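Phenyl-3-pyruvate decarboxylase (Azospirillum brasilense, PDB 2NXW) catalyses the thiamine diphosphate-dependent decarboxylation of phenylpyruvate and indole-3-pyruvate, the latter a step in biosynthesis of the plant hormone auxin. Local coordinates at residues A[273-278]-A[303-308]; A[231-236]-A[294-299]. One frame throughout, in Å; residues are numbered along the deposited sequence.

How the contacts relate
Both contacts lie in the central domain, and their segments alternate along the chain. From the N terminus, the chain leaves strand 225-229 into 231-236, runs through helix 239-249 and strand 253-255 to the loop 273-278, passes helix 281-288, and enters strand 292-296, whose end belongs to 294-299, before going on to 303-308. Contact 2 closes a loop of 57 residues and contact 1 one of 24, and the closures cross rather than nest. Contact 2 joins the short helix after strand 225-229 to the end of the neighbouring parallel strand 292-296 and the turn beyond it, while contact 1, with its centre about 15 Å from that of contact 2, joins two loops near helices 402-407 and 547-558.

Contact 1 (A[273-278]-A[303-308]); sequences TYIGVA and TNFAVS
Ile275 and Phe305 lie side by side, their side chains pointing the same way, and form the tightly packed part of this contact between two central-domain loops. Ile275 CB sits 3.9 Å from Phe305 CD1, and further out Ile275 CD1 rests over one face of the ring, offset toward the rim. That methyl gets there because CG1 stands between the backbone N and the carbonyl carbon (chi1 62°) and the chain then runs on extended. The carbonyl of Ile275 adds a close approach, with its O 3.7 Å from Phe305 CD1.

Beside this the two backbones draw apart and water fills in. No direct hydrogen bond crosses; instead one water donates to both Tyr274 O and Phe305 O, 2.7 Å from each. A second water donates to Tyr274 OH and accepts from Ser308 N at 2.8 Å, lying in the plane of the phenol ring at its edge. Val307 CG2 comes obliquely to the tyrosine ring, 3.9 Å from Tyr274 CD2, side chains crossing at about a right angle. The phenol hydroxyl is also hydrogen-bonded to Glu288, which helps fix where the ring ends.

A type II' turn from Thr303 to Ala306 presents the phenylalanine, whose ring meets Phe405 edge-to-face. Helix 281-288 packs against Tyr274, helix 402-407 of the C-terminal cofactor-binding domain against Phe305, and helix 547-558 against Ile275, while backbone bonding to Thr255 ties Tyr274 to strand 253-255.

Contact 2 (A[231-236]-A[294-299]); sequences VEVRRY and FLLGAI
A single backbone hydrogen bond joins the short helix 231-235 to the chain just beyond the end of strand 292-296: Glu232 N donates to Gly297 O at 3.1 Å, nearly straight (172°), with the donor tilted 20° from the carbonyl plane. Gly297 takes up positive phi here, which lets its CA pass 3.7 Å from Glu232 CB.

Glu232 lies along the glycine, and its OE1 approaches Gly297 CA at 3.5 Å. The other carboxylate oxygen, OE2, is held by a salt bridge to Lys110 and a hydrogen bond from Asp322 N, so a buried acid is paired at its end.

Two aliphatic pairs stand on either side of Gly297 in sequence. Val231 CG1 reaches Ile299 CG1 at 3.9 Å and also lies 3.3 Å from Gly297 O. Val233 CG2 is 4.0 Å from Leu296 CD2, the side chains crossing at about a right angle; chi1 -168° (CG anti to N) places the leucine's CG and CD2 there, and its side chain also packs on Val242 and Leu245 of helix 239-249. Ile299 in turn touches Leu129 of the second subunit.

Strands 225-229 and 292-296 are adjacent and parallel, yet the chain goes on from them in opposite directions across the sheet, to 253-255 and 317-321. The contact thus sits at the topological switch point of an alpha/beta sheet with Rossmann-like order, consistent with the central domain of thiamine diphosphate enzymes.

Contact 1 (A[273-278]-A[303-308])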
ATOM      1  N   THR A 273     -38.093  -6.168   7.075  1.00 18.74           N
ATOM      2  CA  THR A 273     -36.666  -6.274   6.813  1.00 18.77           C
ATOM      3  C   THR A 273     -36.190  -5.099   5.970  1.00 18.83           C
ATOM      4  O   THR A 273     -36.718  -4.835   4.891  1.00 20.43           O
ATOM      5  CB  THR A 273     -36.350  -7.581   6.066  1.00 20.21           C
ATOM      6  OG1 THR A 273     -36.733  -8.691   6.882  1.00 23.63           O
ATOM      7  CG2 THR A 273     -34.866  -7.679   5.741  1.00 21.40           C
ATOM      8  N   TYR A 274     -35.192  -4.387   6.473  1.00 17.45           N
ATOM      9  CA  TYR A 274     -34.627  -3.266   5.741  1.00 17.57           C
ATOM     10  C   TYR A 274     -33.604  -3.801   4.729  1.00 18.49           C
ATOM     11  O   TYR A 274     -32.705  -4.555   5.094  1.00 19.72           O
ATOM     12  CB  TYR A 274     -33.924  -2.307   6.701  1.00 18.88           C
ATOM     13  CG  TYR A 274     -33.161  -1.205   6.003  1.00 19.46           C
ATOM     14  CD1 TYR A 274     -33.774   0.000   5.674  1.00 18.50           C
ATOM     15  CD2 TYR A 274     -31.823  -1.378   5.655  1.00 20.86           C
ATOM     16  CE1 TYR A 274     -33.069   1.009   5.015  1.00 19.53           C
ATOM     17  CE2 TYR A 274     -31.116  -0.384   4.999  1.00 22.30           C
ATOM     18  CZ  TYR A 274     -31.745   0.807   4.684  1.00 21.46           C
ATOM     19  OH  TYR A 274     -31.029   1.796   4.051  1.00 23.40           O
ATOM     20  N   ILE A 275     -33.743  -3.417   3.462  1.00 19.08           N
ATOM     21  CA  ILE A 275     -32.795  -3.850   2.439  1.00 21.20           C
ATOM     22  C   ILE A 275     -32.467  -2.713   1.490  1.00 23.33           C
ATOM     23  O   ILE A 275     -32.010  -2.949   0.370  1.00 25.12           O
ATOM     24  CB  ILE A 275     -33.321  -5.033   1.595  1.00 20.65           C
ATOM     25  CG1 ILE A 275     -34.583  -4.627   0.829  1.00 20.26           C
ATOM     26  CG2 ILE A 275     -33.591  -6.231   2.490  1.00 20.66           C
ATOM     27  CD1 ILE A 275     -35.053  -5.680  -0.192  1.00 22.87           C
ATOM     28  N   GLY A 276     -32.699  -1.481   1.934  1.00 23.14           N
ATOM     29  CA  GLY A 276     -32.418  -0.340   1.081  1.00 25.08           C
ATOM     30  C   GLY A 276     -33.602   0.058   0.214  1.00 25.74           C
ATOM     31  O   GLY A 276     -34.743  -0.312   0.488  1.00 26.44           O
ATOM     32  N   VAL A 277     -33.323   0.797  -0.854  1.00 25.99           N
ATOM     33  CA  VAL A 277     -34.372   1.279  -1.745  1.00 27.85           C
ATOM     34  C   VAL A 277     -35.279   0.197  -2.332  1.00 27.36           C
ATOM     35  O   VAL A 277     -36.418   0.476  -2.699  1.00 29.85           O
ATOM     36  CB  VAL A 277     -33.771   2.122  -2.903  1.00 27.86           C
ATOM     37  CG1 VAL A 277     -33.037   1.230  -3.884  1.00 28.73           C
ATOM     38  CG2 VAL A 277     -34.870   2.908  -3.591  1.00 29.65           C
ATOM     39  N   ALA A 278     -34.789  -1.036  -2.401  1.00 27.08           N
ATOM     40  CA  ALA A 278     -35.579  -2.137  -2.954  1.00 26.56           C
ATOM     41  C   ALA A 278     -36.687  -2.633  -2.018  1.00 26.96           C
ATOM     42  O   ALA A 278     -37.604  -3.335  -2.450  1.00 26.68           O
ATOM     43  CB  ALA A 278     -34.655  -3.299  -3.316  1.00 26.86           C
ATOM     44  N   THR A 303     -22.829  -2.256  -0.374  1.00 31.79           N
ATOM     45  CA  THR A 303     -23.211  -3.234  -1.386  1.00 31.56           C
ATOM     46  C   THR A 303     -24.556  -3.915  -1.170  1.00 30.17           C
ATOM     47  O   THR A 303     -24.884  -4.364  -0.067  1.00 29.59           O
ATOM     48  CB  THR A 303     -22.147  -4.348  -1.544  1.00 32.97           C
ATOM     49  OG1 THR A 303     -20.882  -3.764  -1.871  1.00 35.14           O
ATOM     50  CG2 THR A 303     -22.546  -5.312  -2.671  1.00 34.41           C
ATOM     51  N   ASN A 304     -25.330  -3.968  -2.251  1.00 27.45           N
ATOM     52  CA  ASN A 304     -26.618  -4.643  -2.264  1.00 25.42           C
ATOM     53  C   ASN A 304     -27.460  -4.310  -1.045  1.00 24.30           C
ATOM     54  O   ASN A 304     -27.662  -3.144  -0.707  1.00 24.53           O
ATOM     55  CB  ASN A 304     -26.429  -6.156  -2.376  1.00 25.77           C
ATOM     56  CG  ASN A 304     -27.557  -6.830  -3.134  1.00 26.06           C
ATOM     57  OD1 ASN A 304     -27.965  -7.943  -2.803  1.00 26.62           O
ATOM     58  ND2 ASN A 304     -28.066  -6.157  -4.160  1.00 27.19           N
ATOM     59  N   PHE A 305     -27.948  -5.353  -0.387  1.00 22.22           N
ATOM     60  CA  PHE A 305     -28.889  -5.208   0.721  1.00 20.92           C
ATOM     61  C   PHE A 305     -28.365  -4.763   2.083  1.00 20.15           C
ATOM     62  O   PHE A 305     -29.156  -4.628   3.020  1.00 19.83           O
ATOM     63  CB  PHE A 305     -29.653  -6.517   0.925  1.00 20.31           C
ATOM     64  CG  PHE A 305     -30.425  -6.976  -0.278  1.00 20.84           C
ATOM     65  CD1 PHE A 305     -30.854  -6.070  -1.244  1.00 21.38           C
ATOM     66  CD2 PHE A 305     -30.757  -8.320  -0.422  1.00 21.63           C
ATOM     67  CE1 PHE A 305     -31.602  -6.496  -2.340  1.00 21.10           C
ATOM     68  CE2 PHE A 305     -31.508  -8.758  -1.516  1.00 22.58           C
ATOM     69  CZ  PHE A 305     -31.931  -7.843  -2.477  1.00 21.55           C
ATOM     70  N   ALA A 306     -27.061  -4.537   2.209  1.00 19.96           N
ATOM     71  CA  ALA A 306     -26.490  -4.127   3.495  1.00 20.01           C
ATOM     72  C   ALA A 306     -26.916  -2.732   3.937  1.00 20.26           C
ATOM     73  O   ALA A 306     -27.292  -1.891   3.119  1.00 21.37           O
ATOM     74  CB  ALA A 306     -24.971  -4.186   3.430  1.00 20.10           C
ATOM     75  N   VAL A 307     -26.866  -2.499   5.248  1.00 19.33           N
ATOM     76  CA  VAL A 307     -27.175  -1.187   5.797  1.00 19.06           C
ATOM     77  C   VAL A 307     -25.940  -0.367   5.431  1.00 19.40           C
ATOM     78  O   VAL A 307     -24.817  -0.745   5.760  1.00 18.26           O
ATOM     79  CB  VAL A 307     -27.314  -1.231   7.333  1.00 18.88           C
ATOM     80  CG1 VAL A 307     -27.371   0.184   7.895  1.00 18.65           C
ATOM     81  CG2 VAL A 307     -28.584  -1.994   7.713  1.00 19.86           C
ATOM     82  N   SER A 308     -26.160   0.750   4.745  1.00 19.84           N
ATOM     83  CA  SER A 308     -25.067   1.592   4.296  1.00 22.11           C
ATOM     84  C   SER A 308     -24.839   2.845   5.116  1.00 22.12           C
ATOM     85  O   SER A 308     -25.775   3.569   5.438  1.00 21.98           O
ATOM     86  CB  SER A 308     -25.303   1.995   2.846  1.00 22.41           C
ATOM     87  OG  SER A 308     -24.357   2.971   2.459  1.00 23.73           O
TER
HETATM   88  O   HOH W   1     -30.115  -5.159   5.434  1.00 19.48           O
HETATM   89  O   HOH W   2     -28.529   1.199   3.318  1.00 27.72           O

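Contact 2 (A[231-236]-A[294-299])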
ATOM      1  N   VAL A 231     -26.980  -9.673  11.703  1.00 13.94           N
ATOM      2  CA  VAL A 231     -26.249 -10.931  11.547  1.00 14.54           C
ATOM      3  C   VAL A 231     -25.593 -11.542  12.783  1.00 13.77           C
ATOM      4  O   VAL A 231     -25.729 -12.740  13.015  1.00 13.85           O
ATOM      5  CB  VAL A 231     -25.206 -10.839  10.375  1.00 14.15           C
ATOM      6  CG1 VAL A 231     -24.001 -10.029  10.779  1.00 15.35           C
ATOM      7  CG2 VAL A 231     -24.798 -12.230   9.929  1.00 16.11           C
ATOM      8  N   GLU A 232     -24.900 -10.749  13.592  1.00 14.17           N
ATOM      9  CA  GLU A 232     -24.262 -11.329  14.772  1.00 14.45           C
ATOM     10  C   GLU A 232     -25.247 -11.956  15.762  1.00 14.14           C
ATOM     11  O   GLU A 232     -24.890 -12.877  16.497  1.00 14.40           O
ATOM     12  CB  GLU A 232     -23.398 -10.293  15.492  1.00 13.82           C
ATOM     13  CG  GLU A 232     -22.154  -9.873  14.718  1.00 15.77           C
ATOM     14  CD  GLU A 232     -21.212  -9.038  15.563  1.00 16.47           C
ATOM     15  OE1 GLU A 232     -21.711  -8.317  16.448  1.00 16.04           O
ATOM     16  OE2 GLU A 232     -19.983  -9.099  15.337  1.00 15.73           O
ATOM     17  N   VAL A 233     -26.483 -11.470  15.784  1.00 14.33           N
ATOM     18  CA  VAL A 233     -27.480 -12.029  16.690  1.00 13.93           C
ATOM     19  C   VAL A 233     -27.730 -13.479  16.286  1.00 14.02           C
ATOM     20  O   VAL A 233     -27.844 -14.361  17.138  1.00 15.19           O
ATOM     21  CB  VAL A 233     -28.796 -11.235  16.630  1.00 13.82           C
ATOM     22  CG1 VAL A 233     -29.885 -11.947  17.460  1.00 15.44           C
ATOM     23  CG2 VAL A 233     -28.567  -9.817  17.180  1.00 15.93           C
ATOM     24  N   ARG A 234     -27.803 -13.729  14.984  1.00 13.91           N
ATOM     25  CA  ARG A 234     -28.008 -15.096  14.519  1.00 16.73           C
ATOM     26  C   ARG A 234     -26.740 -15.929  14.707  1.00 16.34           C
ATOM     27  O   ARG A 234     -26.789 -17.041  15.235  1.00 17.32           O
ATOM     28  CB  ARG A 234     -28.395 -15.122  13.039  1.00 18.92           C
ATOM     29  CG  ARG A 234     -28.737 -16.527  12.559  1.00 22.17           C
ATOM     30  CD  ARG A 234     -28.696 -16.647  11.054  1.00 26.55           C
ATOM     31  NE  ARG A 234     -29.537 -15.661  10.390  1.00 28.79           N
ATOM     32  CZ  ARG A 234     -30.859 -15.594  10.506  1.00 29.12           C
ATOM     33  NH1 ARG A 234     -31.507 -16.464  11.268  1.00 30.71           N
ATOM     34  NH2 ARG A 234     -31.528 -14.659   9.850  1.00 26.16           N
ATOM     35  N   ARG A 235     -25.598 -15.390  14.287  1.00 15.62           N
ATOM     36  CA  ARG A 235     -24.348 -16.145  14.385  1.00 15.67           C
ATOM     37  C   ARG A 235     -24.019 -16.595  15.805  1.00 15.51           C
ATOM     38  O   ARG A 235     -23.567 -17.727  16.010  1.00 17.53           O
ATOM     39  CB  ARG A 235     -23.184 -15.320  13.831  1.00 15.84           C
ATOM     40  CG  ARG A 235     -23.306 -14.959  12.345  1.00 16.23           C
ATOM     41  CD  ARG A 235     -23.268 -16.177  11.420  1.00 16.03           C
ATOM     42  NE  ARG A 235     -23.218 -15.743  10.022  1.00 17.82           N
ATOM     43  CZ  ARG A 235     -24.204 -15.880   9.138  1.00 18.43           C
ATOM     44  NH1 ARG A 235     -25.350 -16.459   9.480  1.00 18.41           N
ATOM     45  NH2 ARG A 235     -24.052 -15.405   7.909  1.00 19.27           N
ATOM     46  N   TYR A 236     -24.268 -15.725  16.778  1.00 15.49           N
ATOM     47  CA  TYR A 236     -23.950 -16.035  18.165  1.00 16.41           C
ATOM     48  C   TYR A 236     -25.071 -16.695  18.974  1.00 17.27           C
ATOM     49  O   TYR A 236     -24.957 -16.869  20.194  1.00 19.22           O
ATOM     50  CB  TYR A 236     -23.442 -14.769  18.866  1.00 16.20           C
ATOM     51  CG  TYR A 236     -22.177 -14.208  18.234  1.00 14.71           C
ATOM     52  CD1 TYR A 236     -21.152 -15.062  17.813  1.00 17.15           C
ATOM     53  CD2 TYR A 236     -22.008 -12.836  18.045  1.00 14.88           C
ATOM     54  CE1 TYR A 236     -19.992 -14.570  17.215  1.00 16.25           C
ATOM     55  CE2 TYR A 236     -20.838 -12.323  17.444  1.00 16.68           C
ATOM     56  CZ  TYR A 236     -19.840 -13.204  17.033  1.00 14.63           C
ATOM     57  OH  TYR A 236     -18.695 -12.726  16.445  1.00 17.03           O
ATOM     58  N   PHE A 294     -30.118   1.735  16.669  1.00 14.78           N
ATOM     59  CA  PHE A 294     -29.288   0.756  17.362  1.00 14.43           C
ATOM     60  C   PHE A 294     -29.064  -0.456  16.453  1.00 14.72           C
ATOM     61  O   PHE A 294     -29.955  -1.294  16.306  1.00 15.98           O
ATOM     62  CB  PHE A 294     -30.002   0.350  18.658  1.00 15.74           C
ATOM     63  CG  PHE A 294     -29.181  -0.487  19.606  1.00 15.44           C
ATOM     64  CD1 PHE A 294     -27.854  -0.823  19.336  1.00 14.32           C
ATOM     65  CD2 PHE A 294     -29.750  -0.930  20.799  1.00 15.17           C
ATOM     66  CE1 PHE A 294     -27.110  -1.590  20.245  1.00 15.75           C
ATOM     67  CE2 PHE A 294     -29.018  -1.694  21.709  1.00 16.03           C
ATOM     68  CZ  PHE A 294     -27.699  -2.023  21.433  1.00 15.18           C
ATOM     69  N   LEU A 295     -27.881  -0.526  15.847  1.00 14.84           N
ATOM     70  CA  LEU A 295     -27.529  -1.632  14.955  1.00 15.59           C
ATOM     71  C   LEU A 295     -26.907  -2.722  15.812  1.00 15.19           C
ATOM     72  O   LEU A 295     -25.705  -2.691  16.117  1.00 16.60           O
ATOM     73  CB  LEU A 295     -26.528  -1.170  13.893  1.00 16.30           C
ATOM     74  CG  LEU A 295     -26.976  -0.026  12.987  1.00 16.71           C
ATOM     75  CD1 LEU A 295     -25.843   0.353  12.045  1.00 17.20           C
ATOM     76  CD2 LEU A 295     -28.215  -0.447  12.205  1.00 17.70           C
ATOM     77  N   LEU A 296     -27.725  -3.692  16.197  1.00 14.46           N
ATOM     78  CA  LEU A 296     -27.251  -4.777  17.037  1.00 14.89           C
ATOM     79  C   LEU A 296     -26.647  -5.904  16.200  1.00 15.18           C
ATOM     80  O   LEU A 296     -27.365  -6.803  15.746  1.00 15.07           O
ATOM     81  CB  LEU A 296     -28.415  -5.293  17.905  1.00 16.06           C
ATOM     82  CG  LEU A 296     -28.079  -6.233  19.069  1.00 16.82           C
ATOM     83  CD1 LEU A 296     -27.269  -5.497  20.123  1.00 20.00           C
ATOM     84  CD2 LEU A 296     -29.373  -6.766  19.672  1.00 18.60           C
ATOM     85  N   GLY A 297     -25.332  -5.821  15.980  1.00 14.89           N
ATOM     86  CA  GLY A 297     -24.596  -6.841  15.239  1.00 15.73           C
ATOM     87  C   GLY A 297     -24.575  -6.716  13.730  1.00 15.40           C
ATOM     88  O   GLY A 297     -24.361  -7.715  13.037  1.00 15.85           O
ATOM     89  N   ALA A 298     -24.724  -5.497  13.221  1.00 14.23           N
ATOM     90  CA  ALA A 298     -24.802  -5.264  11.781  1.00 14.62           C
ATOM     91  C   ALA A 298     -23.519  -5.080  10.986  1.00 15.71           C
ATOM     92  O   ALA A 298     -22.568  -4.457  11.436  1.00 16.75           O
ATOM     93  CB  ALA A 298     -25.697  -4.062  11.529  1.00 15.76           C
ATOM     94  N   ILE A 299     -23.520  -5.638   9.779  1.00 16.34           N
ATOM     95  CA  ILE A 299     -22.417  -5.450   8.852  1.00 18.04           C
ATOM     96  C   ILE A 299     -22.774  -4.117   8.196  1.00 20.09           C
ATOM     97  O   ILE A 299     -23.929  -3.907   7.819  1.00 22.53           O
ATOM     98  CB  ILE A 299     -22.413  -6.550   7.767  1.00 17.20           C
ATOM     99  CG1 ILE A 299     -21.854  -7.842   8.355  1.00 17.77           C
ATOM    100  CG2 ILE A 299     -21.620  -6.094   6.547  1.00 18.23           C
ATOM    101  CD1 ILE A 299     -22.077  -9.053   7.486  1.00 16.33           C
TER